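Glyoxylate reductase (Paecilomyces sp. J18, PDB 3WNV) probably catalyses the NAD(P)H-dependent reduction of glyoxylate to glycolate, as a fungal member of the D-isomer specific 2-hydroxyacid dehydrogenase family. Local coordinates at residues 7-12 with 62-67; 19-24 with 310-315; 70-75 with 100-105; 108-113 with 304-309. One frame throughout, in Å; residues are numbered along the deposited sequence.

Contact 1: 7-12 with 62-67; sequences LLIGDI and KHTGPF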
# COMPACT_ATOMS: atom_id res chain seq x y z
N LEU A 7 14.35 -19.39 0.67
CA LEU A 7 13.79 -19.34 2.01
C LEU A 7 12.49 -18.56 2.01
O LEU A 7 12.43 -17.41 1.53
CB LEU A 7 14.78 -18.69 2.97
CG LEU A 7 14.23 -18.36 4.36
CD1 LEU A 7 13.90 -19.65 5.10
CD2 LEU A 7 15.28 -17.53 5.15
N LEU A 8 11.44 -19.17 2.54
CA LEU A 8 10.13 -18.51 2.59
C LEU A 8 9.93 -17.92 3.99
O LEU A 8 10.02 -18.66 4.98
CB LEU A 8 9.05 -19.57 2.37
CG LEU A 8 7.62 -19.12 2.78
CD1 LEU A 8 7.14 -17.82 2.10
CD2 LEU A 8 6.57 -20.24 2.52
N ILE A 9 9.71 -16.61 4.08
CA ILE A 9 9.42 -15.97 5.37
C ILE A 9 7.90 -15.81 5.46
O ILE A 9 7.30 -15.19 4.59
CB ILE A 9 9.98 -14.53 5.49
CG1 ILE A 9 11.47 -14.44 5.11
CG2 ILE A 9 9.76 -14.02 6.94
CD1 ILE A 9 12.40 -15.25 5.96
N GLY A 10 7.29 -16.36 6.50
CA GLY A 10 5.85 -16.18 6.63
C GLY A 10 5.10 -17.23 5.82
O GLY A 10 5.59 -18.34 5.65
N ASP A 11 3.91 -16.86 5.35
CA ASP A 11 2.99 -17.84 4.76
C ASP A 11 2.81 -17.57 3.27
O ASP A 11 2.90 -16.43 2.80
CB ASP A 11 1.59 -17.73 5.39
CG ASP A 11 1.57 -17.98 6.89
OD1 ASP A 11 2.40 -18.75 7.42
OD2 ASP A 11 0.67 -17.39 7.56
N ILE A 12 2.50 -18.65 2.54
CA ILE A 12 1.95 -18.54 1.19
C ILE A 12 0.56 -19.21 1.25
O ILE A 12 0.43 -20.35 1.68
CB ILE A 12 2.90 -19.19 0.13
CG1 ILE A 12 4.14 -18.29 -0.08
CG2 ILE A 12 2.17 -19.46 -1.16
CD1 ILE A 12 5.25 -18.91 -0.96
N LYS A 62 5.69 -9.21 10.69
CA LYS A 62 5.41 -9.54 12.09
C LYS A 62 6.29 -10.68 12.57
O LYS A 62 6.44 -10.87 13.77
CB LYS A 62 3.93 -9.88 12.30
CG LYS A 62 3.48 -11.20 11.68
CD LYS A 62 1.95 -11.28 11.67
CE LYS A 62 1.48 -12.68 11.36
NZ LYS A 62 0.25 -13.02 12.14
N HIS A 63 6.87 -11.45 11.66
CA HIS A 63 7.70 -12.57 12.13
C HIS A 63 9.17 -12.21 12.22
O HIS A 63 9.93 -12.90 12.90
CB HIS A 63 7.53 -13.81 11.24
CG HIS A 63 6.11 -14.25 11.06
ND1 HIS A 63 5.36 -14.80 12.08
CD2 HIS A 63 5.32 -14.26 9.96
CE1 HIS A 63 4.16 -15.10 11.62
NE2 HIS A 63 4.11 -14.79 10.34
N THR A 64 9.60 -11.15 11.54
CA THR A 64 11.02 -10.86 11.53
C THR A 64 11.34 -9.42 11.89
O THR A 64 12.52 -9.08 12.08
CB THR A 64 11.63 -11.12 10.14
OG1 THR A 64 11.00 -10.24 9.22
CG2 THR A 64 11.40 -12.59 9.69
N GLY A 65 10.32 -8.56 11.93
CA GLY A 65 10.58 -7.13 11.92
C GLY A 65 10.99 -6.74 10.51
O GLY A 65 11.09 -7.59 9.63
N PRO A 66 11.23 -5.45 10.29
CA PRO A 66 11.55 -5.02 8.93
C PRO A 66 12.90 -5.56 8.45
O PRO A 66 13.82 -5.84 9.24
CB PRO A 66 11.63 -3.48 9.04
CG PRO A 66 11.81 -3.23 10.51
CD PRO A 66 11.09 -4.32 11.21
N PHE A 67 13.01 -5.65 7.14
CA PHE A 67 14.27 -5.94 6.50
C PHE A 67 15.01 -4.61 6.36
O PHE A 67 15.33 -4.13 5.25
CB PHE A 67 14.03 -6.63 5.16
CG PHE A 67 13.95 -8.14 5.26
CD1 PHE A 67 13.14 -8.74 6.23
CD2 PHE A 67 14.66 -8.94 4.40
CE1 PHE A 67 13.08 -10.12 6.34
CE2 PHE A 67 14.60 -10.34 4.49
CZ PHE A 67 13.80 -10.92 5.48
O HOH W 1 1.63 -15.38 8.83
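Ile9 and Thr64 meet branch to branch, Ile9 CG2 lying 3.5 Å from Thr64 CG2 as the two side chains cross obliquely. The other branch of Ile9 turns toward Phe67, where CG1 comes within 4.2 Å of CZ, approaching the ring at a slant. Thr64 has its methyl on the strand side because the hydroxyl takes the position between backbone N and carbonyl carbon (chi1 62°). From there OG1 donates to Gly65 O at 2.7 Å, in the carbonyl plane and on a lone pair, and also lies at the edge of the Phe67 ring. With an alanine in place of Thr64, Ile9 CG2 would probably face a gap and Gly65 O would lose its hydroxyl donor. Where the strand gives way to the loop, Gly10 CA packs 3.9 Å from His63 CD2; the backbone angles of Gly10 would jam a CB against the preceding carbonyl. Lys62 CG lies over one face of the imidazole, while a water in the ring plane joins His63 NE2, at 3.0 Å, to Asp11 OD2, to which it donates at 2.6 Å. Phe39 of helix 36-45 also touches both Ile9 and Thr64. The arrangement is that of a parallel alpha/beta domain, in which the C-terminal end of strand 5-9 packs against helix 61-64 and the turn after it.

Contact 2: 19-24 with 310-315; sequences WEALSS and NLRSAI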
# COMPACT_ATOMS: atom_id res chain seq x y z
N TRP A 19 5.04 -22.67 -5.20
CA TRP A 19 6.21 -22.69 -4.33
C TRP A 19 6.83 -24.08 -4.33
O TRP A 19 8.01 -24.22 -4.61
CB TRP A 19 5.85 -22.23 -2.89
CG TRP A 19 6.92 -22.54 -1.85
CD1 TRP A 19 6.89 -23.55 -0.93
CD2 TRP A 19 8.15 -21.84 -1.61
NE1 TRP A 19 8.00 -23.53 -0.15
CE2 TRP A 19 8.80 -22.49 -0.54
CE3 TRP A 19 8.77 -20.73 -2.21
CZ2 TRP A 19 10.05 -22.06 -0.03
CZ3 TRP A 19 10.00 -20.31 -1.72
CH2 TRP A 19 10.63 -20.97 -0.64
N GLU A 20 6.03 -25.12 -4.06
CA GLU A 20 6.58 -26.48 -4.01
C GLU A 20 7.24 -26.87 -5.32
O GLU A 20 8.23 -27.60 -5.33
CB GLU A 20 5.49 -27.48 -3.68
CG GLU A 20 4.80 -27.20 -2.35
CD GLU A 20 5.64 -27.55 -1.13
OE1 GLU A 20 6.81 -27.99 -1.26
OE2 GLU A 20 5.09 -27.39 -0.01
N ALA A 21 6.70 -26.37 -6.42
CA ALA A 21 7.27 -26.67 -7.73
C ALA A 21 8.74 -26.22 -7.88
O ALA A 21 9.48 -26.80 -8.65
CB ALA A 21 6.41 -26.06 -8.81
N LEU A 22 9.15 -25.19 -7.15
CA LEU A 22 10.54 -24.72 -7.23
C LEU A 22 11.55 -25.70 -6.66
O LEU A 22 12.76 -25.49 -6.79
CB LEU A 22 10.71 -23.37 -6.50
CG LEU A 22 9.87 -22.21 -7.03
CD1 LEU A 22 9.91 -21.05 -6.03
CD2 LEU A 22 10.38 -21.74 -8.40
N SER A 23 11.07 -26.77 -6.05
CA SER A 23 11.99 -27.76 -5.48
C SER A 23 12.78 -28.50 -6.53
O SER A 23 13.80 -29.12 -6.23
CB SER A 23 11.24 -28.74 -4.58
OG SER A 23 10.54 -29.69 -5.35
N SER A 24 12.34 -28.43 -7.79
CA SER A 24 13.13 -29.01 -8.86
C SER A 24 14.40 -28.20 -9.12
O SER A 24 15.35 -28.70 -9.70
CB SER A 24 12.31 -29.10 -10.15
OG SER A 24 12.12 -27.82 -10.70
N ASN A 310 8.95 -14.01 -10.20
CA ASN A 310 10.21 -13.32 -9.96
C ASN A 310 11.27 -14.26 -9.41
O ASN A 310 12.38 -14.29 -9.90
CB ASN A 310 10.03 -12.16 -9.00
CG ASN A 310 9.66 -10.88 -9.70
OD1 ASN A 310 10.53 -10.21 -10.29
ND2 ASN A 310 8.37 -10.51 -9.64
N LEU A 311 10.93 -15.03 -8.37
CA LEU A 311 11.85 -16.03 -7.83
C LEU A 311 12.37 -17.02 -8.86
O LEU A 311 13.56 -17.32 -8.92
CB LEU A 311 11.17 -16.80 -6.71
CG LEU A 311 11.12 -16.04 -5.41
CD1 LEU A 311 10.08 -16.64 -4.46
CD2 LEU A 311 12.50 -16.05 -4.81
N ARG A 312 11.47 -17.57 -9.65
CA ARG A 312 11.84 -18.56 -10.63
C ARG A 312 12.77 -17.94 -11.68
O ARG A 312 13.78 -18.54 -12.07
CB ARG A 312 10.59 -19.16 -11.28
CG ARG A 312 10.92 -20.15 -12.38
CD ARG A 312 9.65 -20.72 -12.98
NE ARG A 312 8.99 -21.66 -12.07
CZ ARG A 312 9.34 -22.94 -11.96
NH1 ARG A 312 10.35 -23.41 -12.68
NH2 ARG A 312 8.69 -23.76 -11.13
N SER A 313 12.46 -16.71 -12.09
CA SER A 313 13.31 -16.01 -13.05
C SER A 313 14.69 -15.76 -12.46
O SER A 313 15.72 -15.92 -13.13
CB SER A 313 12.67 -14.66 -13.41
OG SER A 313 13.40 -14.03 -14.45
N ALA A 314 14.73 -15.39 -11.18
CA ALA A 314 16.00 -15.11 -10.52
C ALA A 314 16.89 -16.35 -10.49
O ALA A 314 18.07 -16.31 -10.87
CB ALA A 314 15.75 -14.61 -9.13
N ILE A 315 16.31 -17.45 -10.03
CA ILE A 315 17.00 -18.74 -9.98
C ILE A 315 17.42 -19.24 -11.36
O ILE A 315 18.55 -19.66 -11.54
CB ILE A 315 16.12 -19.78 -9.24
CG1 ILE A 315 15.90 -19.35 -7.79
CG2 ILE A 315 16.78 -21.19 -9.29
CD1 ILE A 315 14.74 -20.05 -7.13
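Leu22 and Arg312 mark the nearest approach of the two backbones, their CA atoms 7.2 Å apart, where the 3-10 turn that follows helix 16-21 lies beside helix 297-317. The leucine works with both methyls. Its CD2 rests over one face of the Arg312 guanidinium, 3.6 Å above the plane and displaced toward the rim, with NH2 the nearest atom at 3.8 Å. Leu22 CD2 also lies 3.9 Å from Arg312 CB, so that the side chain of Arg312 curls around it. That curl comes from the torsions: the chain runs extended through chi1 and chi2 and then bends at chi3 (-72°), folding the guanidinium back toward Leu22. Ala21 CB approaches the planar group differently, at the edge and in plane, 4.0 Å from Arg312 NH2. The second methyl, Leu22 CD1, turns to the buried side and reaches Leu311 CB at 4.5 Å, a loose contact. Below this layer Leu22 packs on Leu28 and Leu311 on Cys83, both in strands of the five-stranded sheet. Arg312 NH1 forms a salt bridge with Glu316 one turn further along the same helix. A serine in place of Arg312 would probably uncover Leu22 CD2 and leave Glu316 without its charged mate. No hydrogen bond joins the two segments, and the contact is probably held by van der Waals packing and the burial of apolar surface: the flat guanidinium presents a face to aliphatic carbon while its charge is answered within its own helix.

Contact 3: 70-75 with 100-105; sequences ELISAL and AGIAIS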
# COMPACT_ATOMS: atom_id res chain seq x y z
N GLU A 70 19.92 -3.27 9.67
CA GLU A 70 20.44 -4.22 10.64
C GLU A 70 20.19 -5.67 10.24
O GLU A 70 21.06 -6.53 10.41
CB GLU A 70 19.75 -4.01 11.98
CG GLU A 70 20.01 -5.11 13.00
CD GLU A 70 19.08 -5.03 14.22
OE1 GLU A 70 18.27 -4.09 14.28
OE2 GLU A 70 19.16 -5.90 15.10
N LEU A 71 18.98 -5.95 9.78
CA LEU A 71 18.65 -7.32 9.41
C LEU A 71 19.40 -7.67 8.13
O LEU A 71 19.98 -8.77 8.04
CB LEU A 71 17.13 -7.50 9.27
CG LEU A 71 16.72 -8.95 8.94
CD1 LEU A 71 15.38 -9.27 9.61
CD2 LEU A 71 16.60 -9.14 7.41
N ILE A 72 19.43 -6.76 7.16
CA ILE A 72 20.17 -7.04 5.91
C ILE A 72 21.62 -7.36 6.20
O ILE A 72 22.20 -8.27 5.58
CB ILE A 72 19.96 -5.91 4.84
CG1 ILE A 72 18.53 -5.98 4.32
CG2 ILE A 72 20.95 -5.99 3.65
CD1 ILE A 72 18.09 -4.76 3.57
N SER A 73 22.19 -6.67 7.20
CA SER A 73 23.58 -6.87 7.58
C SER A 73 23.83 -8.28 8.13
O SER A 73 24.91 -8.83 7.93
CB SER A 73 23.99 -5.82 8.62
OG SER A 73 25.37 -5.92 8.91
N ALA A 74 22.82 -8.86 8.78
CA ALA A 74 22.88 -10.24 9.29
C ALA A 74 22.62 -11.32 8.23
O ALA A 74 22.94 -12.49 8.46
CB ALA A 74 21.87 -10.41 10.43
N LEU A 75 21.99 -10.99 7.11
CA LEU A 75 21.73 -12.03 6.09
C LEU A 75 23.03 -12.68 5.61
O LEU A 75 24.07 -12.04 5.57
CB LEU A 75 20.97 -11.44 4.90
CG LEU A 75 19.53 -10.98 5.14
CD1 LEU A 75 18.94 -10.33 3.90
CD2 LEU A 75 18.64 -12.15 5.66
N ALA A 100 24.67 -4.76 -0.14
CA ALA A 100 24.94 -6.16 0.15
C ALA A 100 24.86 -7.02 -1.11
O ALA A 100 25.01 -8.24 -1.05
CB ALA A 100 23.99 -6.68 1.25
N GLY A 101 24.67 -6.40 -2.27
CA GLY A 101 24.57 -7.19 -3.50
C GLY A 101 23.26 -7.97 -3.66
O GLY A 101 23.22 -9.03 -4.28
N ILE A 102 22.18 -7.44 -3.11
CA ILE A 102 20.87 -8.10 -3.16
C ILE A 102 19.88 -7.31 -4.04
O ILE A 102 19.70 -6.11 -3.84
CB ILE A 102 20.27 -8.26 -1.74
CG1 ILE A 102 21.22 -9.02 -0.82
CG2 ILE A 102 18.87 -8.90 -1.79
CD1 ILE A 102 20.77 -8.99 0.64
N ALA A 103 19.25 -8.00 -4.99
CA ALA A 103 18.24 -7.39 -5.86
C ALA A 103 16.87 -7.64 -5.26
O ALA A 103 16.63 -8.73 -4.74
CB ALA A 103 18.32 -7.98 -7.27
N ILE A 104 15.99 -6.63 -5.32
CA ILE A 104 14.67 -6.72 -4.71
C ILE A 104 13.60 -6.58 -5.78
O ILE A 104 13.70 -5.71 -6.64
CB ILE A 104 14.45 -5.54 -3.74
CG1 ILE A 104 15.63 -5.43 -2.76
CG2 ILE A 104 13.13 -5.65 -3.02
CD1 ILE A 104 15.57 -6.40 -1.61
N SER A 105 12.58 -7.43 -5.73
CA SER A 105 11.39 -7.24 -6.55
C SER A 105 10.17 -7.01 -5.68
O SER A 105 10.15 -7.37 -4.49
CB SER A 105 11.20 -8.45 -7.50
OG SER A 105 10.85 -9.61 -6.78
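Ile72 and Leu75, one turn apart at the end of helix 69-74, together shape a shallow hollow that is entered by the tip of Ile102. The methyl CD1 of Ile102 lies 4.0 Å from Leu75 CD1 and 4.3 Å from Ile72 CG2, touching both walls. The side chains of Leu75 and Ile102 cross at about a right angle, so they meet at their ends rather than along their lengths. Ile102 reaches this far because its chain is drawn out, with CD1 anti to CA (chi2 170°). A second, reciprocal fit lies alongside. Ala100 CB and Ile102 CD1 stand 4.0 Å apart and leave a notch between them, and Ile72 CG2 fits into it, 3.9 Å from Ala100 CB. The bend that brings Ala100 and Ile102 to the same side is made at Gly101, the positive-phi C-prime residue of a Schellman motif that ends helix 94-99, with Ile102 N bonded to Ala97 O. Further along, strand 103-105 joins the edge of the five-stranded sheet. Ala96 and Ala97 of helix 94-99 also touch Ile72, continuing the same apolar surface. Across the two segments there is no hydrogen bond and no charge pair; only methyl groups meet. The contact therefore depends on complementary shape and on the exclusion of water, with branched side chains from the helix end set against the chain entering the edge strand.

Contact 4: 108-113 with 304-309; sequences PIAVNN and ELLVLN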
# COMPACT_ATOMS: atom_id res chain seq x y z
N PRO A 108 4.04 -4.71 -8.39
CA PRO A 108 3.40 -3.54 -9.03
C PRO A 108 2.51 -3.87 -10.25
O PRO A 108 2.87 -4.64 -11.05
CB PRO A 108 4.61 -2.80 -9.59
CG PRO A 108 5.49 -3.92 -10.03
CD PRO A 108 5.42 -4.87 -8.85
N ILE A 109 1.29 -3.36 -10.29
CA ILE A 109 0.34 -3.79 -11.31
C ILE A 109 -0.49 -5.05 -11.07
O ILE A 109 -1.31 -5.33 -11.88
CB ILE A 109 0.94 -4.11 -12.67
CG1 ILE A 109 2.03 -3.14 -13.09
CG2 ILE A 109 -0.18 -4.14 -13.70
CD1 ILE A 109 2.42 -3.34 -14.56
N ALA A 110 -0.38 -5.69 -9.94
CA ALA A 110 -1.27 -6.68 -9.45
C ALA A 110 -2.23 -6.07 -8.43
O ALA A 110 -3.31 -6.51 -8.31
CB ALA A 110 -0.54 -7.82 -8.88
N VAL A 111 -1.77 -5.06 -7.70
CA VAL A 111 -2.61 -4.45 -6.66
C VAL A 111 -3.59 -3.41 -7.20
O VAL A 111 -4.48 -2.97 -6.47
CB VAL A 111 -1.76 -3.77 -5.55
CG1 VAL A 111 -0.75 -4.74 -4.95
CG2 VAL A 111 -1.04 -2.57 -6.13
N ASN A 112 -3.46 -3.03 -8.47
CA ASN A 112 -4.11 -1.79 -8.93
C ASN A 112 -5.64 -1.84 -8.90
O ASN A 112 -6.28 -0.89 -8.41
CB ASN A 112 -3.68 -1.45 -10.37
CG ASN A 112 -2.23 -0.99 -10.48
OD1 ASN A 112 -1.52 -0.89 -9.47
ND2 ASN A 112 -1.77 -0.72 -11.72
N ASN A 113 -6.22 -2.90 -9.44
CA ASN A 113 -7.68 -2.95 -9.51
C ASN A 113 -8.30 -3.00 -8.13
O ASN A 113 -9.18 -2.19 -7.83
CB ASN A 113 -8.16 -4.15 -10.32
CG ASN A 113 -8.06 -3.91 -11.82
OD1 ASN A 113 -8.28 -2.80 -12.29
ND2 ASN A 113 -7.72 -4.96 -12.57
N GLU A 304 0.90 -13.25 -5.01
CA GLU A 304 1.77 -14.43 -4.79
C GLU A 304 2.42 -14.99 -6.06
O GLU A 304 3.62 -15.32 -6.03
CB GLU A 304 1.03 -15.51 -4.01
CG GLU A 304 0.76 -15.08 -2.60
CD GLU A 304 0.11 -16.13 -1.74
OE1 GLU A 304 -0.46 -17.12 -2.27
OE2 GLU A 304 0.10 -15.95 -0.51
N LEU A 305 1.65 -15.17 -7.13
CA LEU A 305 2.18 -15.74 -8.37
C LEU A 305 3.27 -14.86 -8.97
O LEU A 305 4.26 -15.37 -9.51
CB LEU A 305 1.06 -16.02 -9.38
CG LEU A 305 0.10 -17.14 -9.00
CD1 LEU A 305 -1.02 -17.25 -10.03
CD2 LEU A 305 0.82 -18.46 -8.87
N LEU A 306 3.07 -13.54 -8.89
CA LEU A 306 4.07 -12.58 -9.37
C LEU A 306 5.38 -12.69 -8.59
O LEU A 306 6.45 -12.68 -9.18
CB LEU A 306 3.53 -11.13 -9.32
CG LEU A 306 4.46 -10.03 -9.87
CD1 LEU A 306 4.94 -10.32 -11.30
CD2 LEU A 306 3.70 -8.74 -9.79
N VAL A 307 5.30 -12.83 -7.27
CA VAL A 307 6.51 -13.03 -6.48
C VAL A 307 7.21 -14.33 -6.86
O VAL A 307 8.44 -14.38 -6.99
CB VAL A 307 6.19 -13.03 -4.97
CG1 VAL A 307 7.49 -13.06 -4.14
CG2 VAL A 307 5.39 -11.78 -4.60
N LEU A 308 6.42 -15.39 -7.08
CA LEU A 308 7.01 -16.69 -7.32
C LEU A 308 7.62 -16.72 -8.72
O LEU A 308 8.60 -17.40 -8.95
CB LEU A 308 6.00 -17.82 -7.08
CG LEU A 308 5.68 -17.99 -5.57
CD1 LEU A 308 4.40 -18.80 -5.36
CD2 LEU A 308 6.85 -18.63 -4.81
N ASN A 309 7.02 -15.97 -9.65
CA ASN A 309 7.58 -15.86 -10.99
C ASN A 309 8.89 -15.07 -11.01
O ASN A 309 9.80 -15.39 -11.77
CB ASN A 309 6.54 -15.29 -11.97
CG ASN A 309 5.52 -16.33 -12.39
OD1 ASN A 309 5.85 -17.50 -12.49
ND2 ASN A 309 4.28 -15.92 -12.61
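Ala110 and Leu306 lie at the nearest approach of the two backbones, with 8.0 Å between their CA atoms; the first belongs to the irregular run leading into helix 112-127, the second to a regular turn of helix 297-317. One side chain, that of Leu306, bridges this wide separation. Its first bond heads toward 108-113, and with CG anti to the backbone N (chi1 -177°) the CD2 methyl serves all the contacts. On one flank Leu306 CD2 meets the proline ring, 4.3 Å from Pro108 CD. On another, Leu306 CD2 comes within 4.4 Å of Ala110 CB. Ile109, with positive phi, turns the chain between these two contact residues. Around the contact, the carboxylate of Glu304 accepts hydrogen bonds from the backbone N atoms of Val13 and His14, and Val307 packs on Tyr55, both fastening helix 297-317 to the five-stranded domain. In the other direction Asn113 OD1 is bonded to Arg172 NH2 in the Rossmann-like domain. Leu306 thus touches the chain close to where it passes between domains. With methyl and ring carbons meeting at relaxed distances and no polar bond across, the contact is weakly directional, held by apolar packing alone.

In the fold
The first three contacts lie within the domain built on the five-stranded parallel sheet; contact 4 lies where the chain passes toward the nucleotide-binding domain. Contacts 1 and 3 follow each other along the chain, their centres 14 Å apart, and touch where Phe67, in the loop after helix 61-64, meets Ile72 of helix 69-74. Contacts 2 and 4 share helix 297-317, centres 16 Å apart, and meet where Leu308 packs on Trp19 and Leu22. Trp19 packs on Leu8, tying contact 2 to contact 1. Contact 2, whose segments are 286 residues apart at their closest ends, encloses contacts 3 and 4 in sequence: the late helix returns to the N-terminal domain, as is usual in D-2-hydroxyacid dehydrogenases.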